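Local structure of monomethylamine methyltransferase MtmB1 (Methanosarcina barkeri, 1NTH) at residues G44-K48 with I271-I276; L62-G66 with T275-A280; M385-R391 with A447-L451. The protein catalyses the transfer of the methyl group of monomethylamine to the corrinoid cofactor of its partner protein MtmC, a step in methanogenesis from methylamine. One frame throughout, in Å; residues are numbered along the deposited sequence. Where two conformers were deposited one is given.

Interaction 1 (G44-K48 with I271-I276); sequences GLDFK and IEETTI
The Phe47 ring lies with one face over the aliphatic part of Glu272, whose CG sits 3.8 Å from the ring centroid and 9° off the ring normal, a CH-pi contact. At the ring edge stands Thr275, its CB in the plane and its OG1 3.3 Å from Phe47 CE2. Ile271 reaches CD2 obliquely through CG2, and Trp317 stacks on the same ring. Phenylalanine suits this place because a flat, apolar ring can take a methylene over its face and a threonine at its edge.

With CG beside its backbone N, Glu272 lies under the ring, and the bend at chi2 (80°) turns the carboxylate back to the loop. There OE2 takes the N-H of Phe47 on its anti lone pair, 3.0 Å from Phe47 N and nearly straight (169°). Thr275 OG1 donates to Ile271 O at 2.7 Å, which also accepts Thr275 N. Leu45, just past the Schellman motif at Gly44, packs CD1 3.6 Å from Ile276 CD1, while Asp46 OD1 accepts from Lys48 N in an Asx turn.

The loop after helix 24-42 is held to the start of helix 271-288 in good part by one glutamate. With Asp46 OD1 4.3 Å from Glu272 OE2, the two acids probably raise each other's affinity for protons; for Glu272 the Phe47 N-H would partly offset this, Lys40 adding only a long, weak ion pair at OE1.

Interaction 2 (L62-G66 with T275-A280); sequences LFKAG and TIVDVA
Leu62 turns its CG anti to the backbone N (chi1 169°), which swings both methyls across to helix 271-288, where CD2 comes 3.6 Å from Thr275 CG2. Ile276 has CG1 beside its own backbone N (chi1 -70°), which lays CG1 against both Leu62 CD1 and Ala65 CB, 4.0 Å from the latter. Its second branch, CG2, rests 3.7 Å from Ala65 O. Val279 sends one methyl to each neighbour: CG2 lies 4.0 Å from Leu62 CG, and CG1 lies 3.8 Å from Gly66 CA.

The segments cross at -70° with their axes 8.1 Å apart, a close approach that small residues permit. At Gly66 a side chain would run into Val279 CG1; with hydrogen there instead, CA makes a CA-H...O contact with Ile276 O at 3.6 Å. Ala280 is also small, its CB 3.4 Å from Gly66 O, while the Phe63 ring also meets Phe325 of helix 309-325.

Replacing Ile276 by alanine would remove CG1, CG2 and CD1, and is likely to open a gap beside Ala65 CB and Leu62 CD1. No conventional hydrogen bond joins the two segments. Helix 56-73 is therefore seated on helix 271-288, one of the outer helices of the TIM barrel, by buried apolar packing whose closeness probably owes much to Gly66.

Interaction 3 (M385-R391 with A447-L451); sequences MMGEVAR and ARKKL
Glu388 and Arg448 face each other between helix 380-393 and the C-terminal helix 438-454 of this TIM-barrel protein, and with Arg391 they form a salt-bridge network. The two short helical segments run nearly parallel, 19° apart, but their axes are 12.2 Å from each other, so long side chains have to span the distance.

The ionic part centres on Glu388 OE2. Arg448 NH2 donates to it at 2.9 Å, while Arg391 NH2, one turn along the same helix as Glu388, donates at 3.0 Å and 171°; both reach OE2 from the same face of the carboxylate. Arg448 also offers NE to Glu388 OE1, but at 3.3 Å this bond is weak, and Tyr444 supplies that oxygen with another hydrogen bond. Arginine suits both places because its flat, many-donor end can share an acid; for the carboxylate and the Arg448 guanidinium, their planes are 20° apart. Arg391 is further held by Phe458 O and by Glu152.

The apolar part lies beside it. Met385, bent at chi2 and chi3, has the supple reach to bring CE to Ala447 CB at 4.0 Å and SD to Leu451 CD1. Val389 CG2 meets the same leucine methyl. Gathered round one acid, the arginines also meet directly, with Arg448 NH2 3.9 Å from Arg391 NH2, at the edge of the Arg391 guanidinium, near its plane.

How the interactions relate
Interactions 1 and 2 are neighbours on helix 271-288, their centres 9 Å apart, and they share Thr275 and Ile276. Thr275 touches both Phe47 and Leu62, and Ile276 both Leu45 and Ala65. The two also touch directly, Leu45 CD2 standing 3.8 Å from Leu62 N and Phe47 CZ 4.0 Å from Leu62 CD2, so the loop and helix 56-73 pack on each other as well as on helix 271-288. Interaction 3 is a separate contact near the C-terminus: its centre is 29 Å from that of interaction 1, and its nearest atoms are about 16 Å from those of interaction 2. All three centres lie 17 to 20 Å from the centre of the chain.

Interaction 1 (G44-K48 with I271-I276)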
loop_
_atom_site.group_PDB
_atom_site.type_symbol
_atom_site.label_atom_id
_atom_site.label_comp_id
_atom_site.label_asym_id
_atom_site.label_seq_id
_atom_site.Cartn_x
_atom_site.Cartn_y
_atom_site.Cartn_z
ATOM N N GLY A 44 -21.950 38.446 -34.421
ATOM C CA GLY A 44 -21.022 39.438 -34.938
ATOM C C GLY A 44 -19.599 39.284 -34.441
ATOM O O GLY A 44 -18.938 40.268 -34.108
ATOM N N LEU A 45 -19.109 38.050 -34.400
ATOM C CA LEU A 45 -17.755 37.807 -33.924
ATOM C C LEU A 45 -16.692 38.355 -34.871
ATOM O O LEU A 45 -16.713 38.092 -36.072
ATOM C CB LEU A 45 -17.534 36.309 -33.701
ATOM C CG LEU A 45 -18.507 35.640 -32.728
ATOM C CD1 LEU A 45 -18.127 34.172 -32.562
ATOM C CD2 LEU A 45 -18.478 36.355 -31.381
ATOM N N ASP A 46 -15.766 39.123 -34.308
ATOM C CA ASP A 46 -14.671 39.730 -35.055
ATOM C C ASP A 46 -13.523 39.896 -34.062
ATOM O O ASP A 46 -13.610 40.709 -33.141
ATOM C CB ASP A 46 -15.093 41.101 -35.590
ATOM C CG ASP A 46 -14.058 41.714 -36.518
ATOM O OD1 ASP A 46 -12.899 41.252 -36.520
ATOM O OD2 ASP A 46 -14.405 42.672 -37.243
ATOM N N PHE A 47 -12.456 39.125 -34.243
ATOM C CA PHE A 47 -11.316 39.185 -33.331
ATOM C C PHE A 47 -10.362 40.341 -33.610
ATOM O O PHE A 47 -9.443 40.604 -32.832
ATOM C CB PHE A 47 -10.560 37.853 -33.351
ATOM C CG PHE A 47 -11.377 36.680 -32.866
ATOM C CD1 PHE A 47 -12.640 36.867 -32.300
ATOM C CD2 PHE A 47 -10.876 35.386 -32.964
ATOM C CE1 PHE A 47 -13.387 35.781 -31.841
ATOM C CE2 PHE A 47 -11.615 34.296 -32.506
ATOM C CZ PHE A 47 -12.871 34.493 -31.946
ATOM N N LYS A 48 -10.579 41.021 -34.730
ATOM C CA LYS A 48 -9.775 42.179 -35.109
ATOM C C LYS A 48 -8.259 42.029 -34.957
ATOM O O LYS A 48 -7.586 42.928 -34.452
ATOM C CB LYS A 48 -10.260 43.396 -34.318
ATOM C CG LYS A 48 -11.746 43.663 -34.505
ATOM C CD LYS A 48 -12.269 44.714 -33.544
ATOM C CE LYS A 48 -13.770 44.897 -33.720
ATOM N NZ LYS A 48 -14.350 45.837 -32.721
ATOM N N ILE A 271 -11.086 31.512 -38.793
ATOM C CA ILE A 271 -10.692 31.802 -37.417
ATOM C C ILE A 271 -11.834 31.829 -36.405
ATOM O O ILE A 271 -11.865 31.014 -35.484
ATOM C CB ILE A 271 -9.924 33.145 -37.330
ATOM C CG1 ILE A 271 -8.644 33.065 -38.167
ATOM C CG2 ILE A 271 -9.592 33.463 -35.873
ATOM C CD1 ILE A 271 -7.827 34.345 -38.175
ATOM N N GLU A 272 -12.775 32.756 -36.561
ATOM C CA GLU A 272 -13.877 32.832 -35.610
ATOM C C GLU A 272 -14.705 31.549 -35.586
ATOM O O GLU A 272 -15.128 31.094 -34.522
ATOM C CB GLU A 272 -14.789 34.027 -35.916
ATOM C CG GLU A 272 -14.198 35.397 -35.583
ATOM C CD GLU A 272 -13.232 35.912 -36.631
ATOM O OE1 GLU A 272 -13.103 35.272 -37.698
ATOM O OE2 GLU A 272 -12.607 36.969 -36.392
ATOM N N GLU A 273 -14.935 30.966 -36.759
ATOM C CA GLU A 273 -15.717 29.737 -36.846
ATOM C C GLU A 273 -15.049 28.589 -36.094
ATOM O O GLU A 273 -15.705 27.847 -35.362
ATOM C CB GLU A 273 -15.915 29.319 -38.308
ATOM C CG GLU A 273 -16.758 30.270 -39.147
ATOM C CD GLU A 273 -15.951 31.398 -39.772
ATOM O OE1 GLU A 273 -16.493 32.073 -40.673
ATOM O OE2 GLU A 273 -14.787 31.618 -39.373
ATOM N N THR A 274 -13.743 28.442 -36.287
ATOM C CA THR A 274 -13.000 27.375 -35.631
ATOM C C THR A 274 -12.935 27.611 -34.122
ATOM O O THR A 274 -12.893 26.659 -33.343
ATOM C CB THR A 274 -11.572 27.258 -36.206
ATOM O OG1 THR A 274 -11.644 27.032 -37.621
ATOM C CG2 THR A 274 -10.830 26.083 -35.570
ATOM N N THR A 275 -12.942 28.876 -33.712
ATOM C CA THR A 275 -12.890 29.202 -32.290
ATOM C C THR A 275 -14.221 28.852 -31.626
ATOM O O THR A 275 -14.257 28.417 -30.475
ATOM C CB THR A 275 -12.555 30.693 -32.076
ATOM O OG1 THR A 275 -11.373 31.022 -32.822
ATOM C CG2 THR A 275 -12.294 30.977 -30.594
ATOM N N ILE A 276 -15.320 29.040 -32.353
ATOM C CA ILE A 276 -16.635 28.694 -31.831
ATOM C C ILE A 276 -16.632 27.191 -31.548
ATOM O O ILE A 276 -17.100 26.743 -30.501
ATOM C CB ILE A 276 -17.749 29.020 -32.858
ATOM C CG1 ILE A 276 -17.904 30.535 -32.982
ATOM C CG2 ILE A 276 -19.067 28.375 -32.437
ATOM C CD1 ILE A 276 -18.898 30.963 -34.057
#

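Interaction 2 (L62-G66 with T275-A280)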
loop_
_atom_site.group_PDB
_atom_site.type_symbol
_atom_site.label_atom_id
_atom_site.label_comp_id
_atom_site.label_asym_id
_atom_site.label_seq_id
_atom_site.Cartn_x
_atom_site.Cartn_y
_atom_site.Cartn_z
ATOM N N LEU A 62 -18.679 35.121 -27.810
ATOM C CA LEU A 62 -17.985 33.920 -28.267
ATOM C C LEU A 62 -18.379 32.743 -27.378
ATOM O O LEU A 62 -18.570 31.628 -27.859
ATOM C CB LEU A 62 -16.465 34.115 -28.219
ATOM C CG LEU A 62 -15.622 32.850 -28.431
ATOM C CD1 LEU A 62 -15.972 32.203 -29.769
ATOM C CD2 LEU A 62 -14.138 33.202 -28.375
ATOM N N PHE A 63 -18.502 32.990 -26.077
ATOM C CA PHE A 63 -18.886 31.922 -25.164
ATOM C C PHE A 63 -20.294 31.444 -25.498
ATOM O O PHE A 63 -20.553 30.241 -25.572
ATOM C CB PHE A 63 -18.845 32.398 -23.710
ATOM C CG PHE A 63 -19.274 31.348 -22.724
ATOM C CD1 PHE A 63 -18.481 30.227 -22.494
ATOM C CD2 PHE A 63 -20.491 31.454 -22.062
ATOM C CE1 PHE A 63 -18.894 29.228 -21.614
ATOM C CE2 PHE A 63 -20.914 30.460 -21.179
ATOM C CZ PHE A 63 -20.113 29.345 -20.959
ATOM N N LYS A 64 -21.206 32.390 -25.694
ATOM C CA LYS A 64 -22.583 32.043 -26.022
ATOM C C LYS A 64 -22.642 31.279 -27.340
ATOM O O LYS A 64 -23.414 30.335 -27.478
ATOM C CB LYS A 64 -23.445 33.304 -26.102
ATOM C CG LYS A 64 -23.678 33.957 -24.748
ATOM C CD LYS A 64 -24.557 35.191 -24.891
ATOM C CE LYS A 64 -24.854 35.815 -23.538
ATOM N NZ LYS A 64 -25.712 37.028 -23.656
ATOM N N ALA A 65 -21.817 31.687 -28.299
ATOM C CA ALA A 65 -21.770 31.020 -29.600
ATOM C C ALA A 65 -21.302 29.572 -29.441
ATOM O O ALA A 65 -21.887 28.653 -30.016
ATOM C CB ALA A 65 -20.832 31.770 -30.538
ATOM N N GLY A 66 -20.241 29.376 -28.663
ATOM C CA GLY A 66 -19.727 28.034 -28.441
ATOM C C GLY A 66 -20.743 27.144 -27.746
ATOM O O GLY A 66 -20.900 25.972 -28.094
ATOM N N THR A 275 -12.942 28.876 -33.712
ATOM C CA THR A 275 -12.890 29.202 -32.290
ATOM C C THR A 275 -14.221 28.852 -31.626
ATOM O O THR A 275 -14.257 28.417 -30.475
ATOM C CB THR A 275 -12.555 30.693 -32.076
ATOM O OG1 THR A 275 -11.373 31.022 -32.822
ATOM C CG2 THR A 275 -12.294 30.977 -30.594
ATOM N N ILE A 276 -15.320 29.040 -32.353
ATOM C CA ILE A 276 -16.635 28.694 -31.831
ATOM C C ILE A 276 -16.632 27.191 -31.548
ATOM O O ILE A 276 -17.100 26.743 -30.501
ATOM C CB ILE A 276 -17.749 29.020 -32.858
ATOM C CG1 ILE A 276 -17.904 30.535 -32.982
ATOM C CG2 ILE A 276 -19.067 28.375 -32.437
ATOM C CD1 ILE A 276 -18.898 30.963 -34.057
ATOM N N VAL A 277 -16.092 26.418 -32.484
ATOM C CA VAL A 277 -16.010 24.970 -32.322
ATOM C C VAL A 277 -15.110 24.639 -31.134
ATOM O O VAL A 277 -15.424 23.751 -30.338
ATOM C CB VAL A 277 -15.434 24.295 -33.594
ATOM C CG1 VAL A 277 -15.032 22.854 -33.297
ATOM C CG2 VAL A 277 -16.471 24.323 -34.701
ATOM N N ASP A 278 -13.999 25.361 -31.019
ATOM C CA ASP A 278 -13.048 25.137 -29.931
ATOM C C ASP A 278 -13.726 25.331 -28.574
ATOM O O ASP A 278 -13.559 24.511 -27.670
ATOM C CB ASP A 278 -11.860 26.092 -30.066
ATOM C CG ASP A 278 -10.661 25.648 -29.253
ATOM O OD1 ASP A 278 -10.787 24.666 -28.490
ATOM O OD2 ASP A 278 -9.593 26.282 -29.379
ATOM N N VAL A 279 -14.484 26.414 -28.425
ATOM C CA VAL A 279 -15.185 26.659 -27.166
ATOM C C VAL A 279 -16.171 25.518 -26.926
ATOM O O VAL A 279 -16.289 25.004 -25.812
ATOM C CB VAL A 279 -15.937 28.017 -27.193
ATOM C CG1 VAL A 279 -16.867 28.139 -25.986
ATOM C CG2 VAL A 279 -14.924 29.158 -27.195
ATOM N N ALA A 280 -16.867 25.105 -27.980
ATOM C CA ALA A 280 -17.829 24.020 -27.867
ATOM C C ALA A 280 -17.178 22.712 -27.417
ATOM O O ALA A 280 -17.771 21.965 -26.639
ATOM C CB ALA A 280 -18.546 23.809 -29.205
#

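Interaction 3 (M385-R391 with A447-L451)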
loop_
_atom_site.group_PDB
_atom_site.type_symbol
_atom_site.label_atom_id
_atom_site.label_comp_id
_atom_site.label_asym_id
_atom_site.label_seq_id
_atom_site.Cartn_x
_atom_site.Cartn_y
_atom_site.Cartn_z
ATOM N N MET A 385 12.777 25.978 -23.393
ATOM C CA MET A 385 12.416 27.282 -23.934
ATOM C C MET A 385 10.950 27.574 -23.638
ATOM O O MET A 385 10.593 28.688 -23.249
ATOM C CB MET A 385 12.660 27.326 -25.443
ATOM C CG MET A 385 12.404 28.697 -26.067
ATOM S SD MET A 385 13.501 29.994 -25.420
ATOM C CE MET A 385 14.934 29.757 -26.463
ATOM N N MET A 386 10.104 26.564 -23.822
ATOM C CA MET A 386 8.675 26.705 -23.567
ATOM C C MET A 386 8.472 27.188 -22.130
ATOM O O MET A 386 7.678 28.095 -21.874
ATOM C CB MET A 386 7.976 25.356 -23.794
ATOM C CG MET A 386 6.467 25.364 -23.597
ATOM S SD MET A 386 5.712 23.761 -24.001
ATOM C CE MET A 386 6.176 22.784 -22.567
ATOM N N GLY A 387 9.220 26.595 -21.202
ATOM C CA GLY A 387 9.110 26.970 -19.803
ATOM C C GLY A 387 9.666 28.343 -19.467
ATOM O O GLY A 387 9.044 29.098 -18.720
ATOM N N GLU A 388 10.837 28.677 -20.004
ATOM C CA GLU A 388 11.437 29.983 -19.728
ATOM C C GLU A 388 10.566 31.110 -20.267
ATOM O O GLU A 388 10.406 32.151 -19.627
ATOM C CB GLU A 388 12.832 30.084 -20.349
ATOM C CG GLU A 388 13.906 29.340 -19.578
ATOM C CD GLU A 388 15.249 30.044 -19.641
ATOM O OE1 GLU A 388 15.949 29.921 -20.670
ATOM O OE2 GLU A 388 15.595 30.736 -18.659
ATOM N N VAL A 389 10.004 30.893 -21.449
ATOM C CA VAL A 389 9.148 31.890 -22.070
ATOM C C VAL A 389 7.863 32.065 -21.264
ATOM O O VAL A 389 7.347 33.176 -21.141
ATOM C CB VAL A 389 8.820 31.501 -23.526
ATOM C CG1 VAL A 389 7.765 32.438 -24.099
ATOM C CG2 VAL A 389 10.091 31.571 -24.370
ATOM N N ALA A 390 7.353 30.971 -20.703
ATOM C CA ALA A 390 6.139 31.050 -19.896
ATOM C C ALA A 390 6.408 31.914 -18.664
ATOM O O ALA A 390 5.580 32.738 -18.278
ATOM C CB ALA A 390 5.688 29.649 -19.474
ATOM N N ARG A 391 7.571 31.723 -18.047
ATOM C CA ARG A 391 7.932 32.505 -16.871
ATOM C C ARG A 391 8.017 33.985 -17.237
ATOM O O ARG A 391 7.514 34.844 -16.514
ATOM C CB ARG A 391 9.282 32.050 -16.311
ATOM C CG ARG A 391 9.698 32.808 -15.058
ATOM C CD ARG A 391 11.114 32.451 -14.616
ATOM N NE ARG A 391 12.119 32.910 -15.569
ATOM C CZ ARG A 391 12.854 32.105 -16.330
ATOM N NH1 ARG A 391 12.699 30.790 -16.255
ATOM N NH2 ARG A 391 13.747 32.618 -17.166
ATOM N N ALA A 447 18.103 32.390 -30.190
ATOM C CA ALA A 447 16.654 32.552 -30.157
ATOM C C ALA A 447 16.233 33.392 -28.956
ATOM O O ALA A 447 15.374 34.268 -29.067
ATOM C CB ALA A 447 15.981 31.183 -30.103
ATOM N N ARG A 448 16.848 33.124 -27.809
ATOM C CA ARG A 448 16.535 33.849 -26.586
ATOM C C ARG A 448 16.836 35.333 -26.767
ATOM O O ARG A 448 16.070 36.191 -26.326
ATOM C CB ARG A 448 17.361 33.290 -25.428
ATOM C CG ARG A 448 16.810 33.589 -24.045
ATOM C CD ARG A 448 17.768 33.059 -22.987
ATOM N NE ARG A 448 17.136 32.856 -21.684
ATOM C CZ ARG A 448 17.438 33.546 -20.590
ATOM N NH1 ARG A 448 18.364 34.495 -20.635
ATOM N NH2 ARG A 448 16.828 33.270 -19.445
ATOM N N LYS A 449 17.955 35.626 -27.422
ATOM C CA LYS A 449 18.356 37.008 -27.659
ATOM C C LYS A 449 17.312 37.752 -28.485
ATOM O O LYS A 449 16.990 38.903 -28.196
ATOM C CB LYS A 449 19.712 37.050 -28.372
ATOM C CG LYS A 449 20.190 38.456 -28.718
ATOM C CD LYS A 449 20.255 39.345 -27.485
ATOM C CE LYS A 449 20.666 40.765 -27.850
ATOM N NZ LYS A 449 22.015 40.802 -28.481
ATOM N N LYS A 450 16.780 37.092 -29.510
ATOM C CA LYS A 450 15.769 37.713 -30.355
ATOM C C LYS A 450 14.498 37.997 -29.568
ATOM O O LYS A 450 13.833 39.008 -29.792
ATOM C CB LYS A 450 15.457 36.825 -31.561
ATOM C CG LYS A 450 16.590 36.777 -32.572
ATOM C CD LYS A 450 16.176 36.100 -33.867
ATOM C CE LYS A 450 17.309 36.155 -34.882
ATOM N NZ LYS A 450 16.907 35.607 -36.205
ATOM N N LEU A 451 14.160 37.105 -28.643
ATOM C CA LEU A 451 12.967 37.293 -27.828
ATOM C C LEU A 451 13.161 38.476 -26.886
ATOM O O LEU A 451 12.229 39.236 -26.629
ATOM C CB LEU A 451 12.662 36.019 -27.035
ATOM C CG LEU A 451 12.216 34.818 -27.878
ATOM C CD1 LEU A 451 12.128 33.575 -27.004
ATOM C CD2 LEU A 451 10.866 35.116 -28.525
#